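Local coordinates for putative transcriptional regulator (Listeria innocua, PDB 3LWF), which probably binds DNA as a transcription factor of the Rrf2 family, through a winged helix-turn-helix domain, at residues Thr31-Leu36 / Gly72-Ile77. Sequence-based numbering, arbitrary orientation.
Sequences TITLEL and GIVKSI. With SO4 (sulfate ion), chain G; SO4 (sulfate ion), chain J.
Helix 24-38 passes the start of wing strand 74-77 at Thr33 and Val74, whose CA atoms lie 7.7 Å apart, and no hydrogen bond joins the two segments. Leu36 and Val74 make the tightest touch: the Leu36 side chain meets that of Val74 at about a right angle, methyl CD1 reaching Val74 CG1 at 3.6 Å. The valine torsion (chi1 -59°) sets CG1 anti to the carbonyl carbon and puts this methyl, rather than CG2, against the leucine. One helical turn back, Thr33 offers its methyl, with CG2 4.0 Å from Ile73 CG2 and, more loosely, 4.4 Å from Val74 CG1. Its hydroxyl, at chi1 59°, instead bonds the carbonyl oxygen of Gly29 in the preceding turn, so the threonine turns only its methyl to Ile73 and Val74. Gly72, with positive phi, closes helix 58-70 in a Schellman motif and turns the chain into the strand. Leu36 also packs on Leu86 of strand 83-86, Thr33 on Leu68 of helix 58-70, and both Thr33 and Ile73 on Ile98 of helix 95-102. Ser76 OG lies 2.6 Å from O2 of the chain J sulfate, probably from the crystallisation liquor. The strand pairs antiparallel with 83-86, forming the wing beside the helix-turn-helix. All four touching residues are buried and meet through methyl groups, so this seam between helix and wing rests on van der Waals packing and exclusion of water.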
ATOM      1  N   THR A  31      16.174   9.362   6.321  1.00 20.38           N
ATOM      2  CA  THR A  31      16.804  10.676   6.402  1.00 22.99           C
ATOM      3  C   THR A  31      18.326  10.488   6.618  1.00 22.66           C
ATOM      4  O   THR A  31      19.123  11.130   5.973  1.00 25.75           O
ATOM      5  CB  THR A  31      16.168  11.571   7.466  1.00 23.16           C
ATOM      6  OG1 THR A  31      14.852  11.940   7.053  1.00 24.62           O
ATOM      7  CG2 THR A  31      16.983  12.870   7.677  1.00 20.53           C
ATOM      8  N   ILE A  32      18.717   9.578   7.492  1.00 21.56           N
ATOM      9  CA  ILE A  32      20.129   9.406   7.812  1.00 21.07           C
ATOM     10  C   ILE A  32      20.916   8.932   6.569  1.00 22.29           C
ATOM     11  O   ILE A  32      21.919   9.545   6.174  1.00 18.56           O
ATOM     12  CB  ILE A  32      20.333   8.367   8.926  1.00 18.96           C
ATOM     13  CG1 ILE A  32      19.920   8.913  10.307  1.00 21.57           C
ATOM     14  CG2 ILE A  32      21.797   7.933   8.975  1.00 18.79           C
ATOM     15  CD1 ILE A  32      19.766   7.789  11.368  1.00 16.64           C
ATOM     16  N   THR A  33      20.424   7.859   5.949  1.00 19.17           N
ATOM     17  CA  THR A  33      21.124   7.267   4.833  1.00 20.28           C
ATOM     18  C   THR A  33      21.139   8.145   3.613  1.00 21.27           C
ATOM     19  O   THR A  33      22.133   8.157   2.888  1.00 22.20           O
ATOM     20  CB  THR A  33      20.613   5.877   4.490  1.00 20.59           C
ATOM     21  OG1 THR A  33      19.230   5.950   4.171  1.00 21.73           O
ATOM     22  CG2 THR A  33      20.800   4.950   5.672  1.00 18.13           C
ATOM     23  N   LEU A  34      20.068   8.895   3.392  1.00 20.11           N
ATOM     24  CA  LEU A  34      20.087   9.893   2.328  1.00 22.02           C
ATOM     25  C   LEU A  34      21.100  10.992   2.564  1.00 20.02           C
ATOM     26  O   LEU A  34      21.714  11.508   1.604  1.00 21.20           O
ATOM     27  CB  LEU A  34      18.699  10.517   2.114  1.00 15.95           C
ATOM     28  CG  LEU A  34      17.619   9.597   1.524  1.00 21.98           C
ATOM     29  CD1 LEU A  34      16.225  10.300   1.707  1.00 23.06           C
ATOM     30  CD2 LEU A  34      17.894   9.153   0.059  1.00 16.50           C
ATOM     31  N   GLU A  35      21.193  11.463   3.798  1.00 20.71           N
ATOM     32  CA  GLU A  35      22.194  12.524   4.091  1.00 21.91           C
ATOM     33  C   GLU A  35      23.621  11.982   3.933  1.00 21.82           C
ATOM     34  O   GLU A  35      24.507  12.676   3.430  1.00 21.33           O
ATOM     35  CB  GLU A  35      22.024  13.066   5.497  1.00 19.54           C
ATOM     36  CG  GLU A  35      20.810  13.915   5.635  1.00 27.89           C
ATOM     37  CD  GLU A  35      20.856  15.088   4.690  1.00 32.88           C
ATOM     38  OE1 GLU A  35      21.873  15.806   4.740  1.00 31.74           O
ATOM     39  OE2 GLU A  35      19.907  15.246   3.891  1.00 32.33           O
ATOM     40  N   LEU A  36      23.835  10.736   4.346  1.00 20.87           N
ATOM     41  CA  LEU A  36      25.130  10.096   4.124  1.00 21.21           C
ATOM     42  C   LEU A  36      25.389   9.911   2.629  1.00 21.89           C
ATOM     43  O   LEU A  36      26.525  10.078   2.179  1.00 23.68           O
ATOM     44  CB  LEU A  36      25.256   8.777   4.902  1.00 23.08           C
ATOM     45  CG  LEU A  36      25.164   8.872   6.430  1.00 23.61           C
ATOM     46  CD1 LEU A  36      25.237   7.478   7.033  1.00 18.86           C
ATOM     47  CD2 LEU A  36      26.249   9.758   7.044  1.00 20.20           C
ATOM     48  N   GLY A  72      25.308  -3.491   7.686  1.00 21.85           N
ATOM     49  CA  GLY A  72      26.323  -3.099   6.717  1.00 22.57           C
ATOM     50  C   GLY A  72      25.988  -1.891   5.855  1.00 23.98           C
ATOM     51  O   GLY A  72      26.694  -1.597   4.891  1.00 25.93           O
ATOM     52  N   ILE A  73      24.918  -1.189   6.193  1.00 22.71           N
ATOM     53  CA  ILE A  73      24.441  -0.087   5.367  1.00 20.97           C
ATOM     54  C   ILE A  73      25.284   1.166   5.630  1.00 20.07           C
ATOM     55  O   ILE A  73      25.511   1.991   4.710  1.00 19.90           O
ATOM     56  CB  ILE A  73      22.923   0.146   5.592  1.00 18.49           C
ATOM     57  CG1 ILE A  73      22.148  -1.073   5.072  1.00 24.57           C
ATOM     58  CG2 ILE A  73      22.420   1.419   4.886  1.00 16.86           C
ATOM     59  CD1 ILE A  73      20.660  -1.200   5.580  1.00 20.91           C
ATOM     60  N   VAL A  74      25.725   1.316   6.882  1.00 19.47           N
ATOM     61  CA  VAL A  74      26.577   2.429   7.252  1.00 20.34           C
ATOM     62  C   VAL A  74      27.782   1.848   7.960  1.00 22.89           C
ATOM     63  O   VAL A  74      27.767   0.685   8.359  1.00 22.81           O
ATOM     64  CB  VAL A  74      25.862   3.410   8.161  1.00 20.05           C
ATOM     65  CG1 VAL A  74      24.634   3.929   7.458  1.00 17.44           C
ATOM     66  CG2 VAL A  74      25.581   2.790   9.595  1.00 17.35           C
ATOM     67  N   LYS A  75      28.853   2.631   8.039  1.00 20.47           N
ATOM     68  CA  LYS A  75      29.996   2.285   8.878  1.00 22.15           C
ATOM     69  C   LYS A  75      30.321   3.422   9.823  1.00 21.86           C
ATOM     70  O   LYS A  75      30.159   4.620   9.442  1.00 20.95           O
ATOM     71  CB  LYS A  75      31.229   2.015   8.034  1.00 23.25           C
ATOM     72  CG  LYS A  75      31.275   0.609   7.491  1.00 29.84           C
ATOM     73  CD  LYS A  75      32.619   0.001   7.653  1.00 30.87           C
ATOM     74  CE  LYS A  75      32.634  -1.442   7.183  1.00 30.96           C
ATOM     75  NZ  LYS A  75      33.262  -1.538   5.869  1.00 35.02           N
ATOM     76  N   SER A  76      30.762   3.058  11.030  1.00 19.65           N
ATOM     77  CA  SER A  76      31.173   4.048  12.030  1.00 22.00           C
ATOM     78  C   SER A  76      32.685   4.204  11.996  1.00 24.09           C
ATOM     79  O   SER A  76      33.406   3.249  11.671  1.00 22.58           O
ATOM     80  CB  SER A  76      30.743   3.644  13.437  1.00 23.21           C
ATOM     81  OG  SER A  76      31.321   2.420  13.815  1.00 21.96           O
ATOM     82  N   ILE A  77      33.129   5.422  12.288  1.00 23.65           N
ATOM     83  CA  ILE A  77      34.533   5.767  12.504  1.00 23.31           C
ATOM     84  C   ILE A  77      34.564   6.435  13.899  1.00 25.92           C
ATOM     85  O   ILE A  77      33.835   7.402  14.142  1.00 20.99           O
ATOM     86  CB  ILE A  77      35.051   6.756  11.445  1.00 24.02           C
ATOM     87  CG1 ILE A  77      34.979   6.126  10.046  1.00 24.06           C
ATOM     88  CG2 ILE A  77      36.529   7.195  11.748  1.00 17.35           C
ATOM     89  CD1 ILE A  77      33.560   6.020   9.439  1.00 25.17           C
TER
HETATM   90  S   SO4 G 143      32.997  -4.527   4.403  0.70 68.36           S
HETATM   91  O1  SO4 G 143      34.449  -4.760   4.373  0.70 64.98           O
HETATM   92  O2  SO4 G 143      32.338  -5.226   3.312  0.70 74.07           O
HETATM   93  O3  SO4 G 143      32.425  -5.027   5.644  0.70 62.97           O
HETATM   94  O4  SO4 G 143      32.718  -3.116   4.199  0.70 70.61           O
HETATM   95  S   SO4 J 146      31.033   0.649  16.630  0.50 58.61           S
HETATM   96  O1  SO4 J 146      31.137  -0.538  15.777  0.50 55.64           O
HETATM   97  O2  SO4 J 146      30.142   1.609  15.976  0.50 55.33           O
HETATM   98  O3  SO4 J 146      30.511   0.324  17.956  0.50 56.52           O
HETATM   99  O4  SO4 J 146      32.363   1.222  16.818  0.50 58.83           O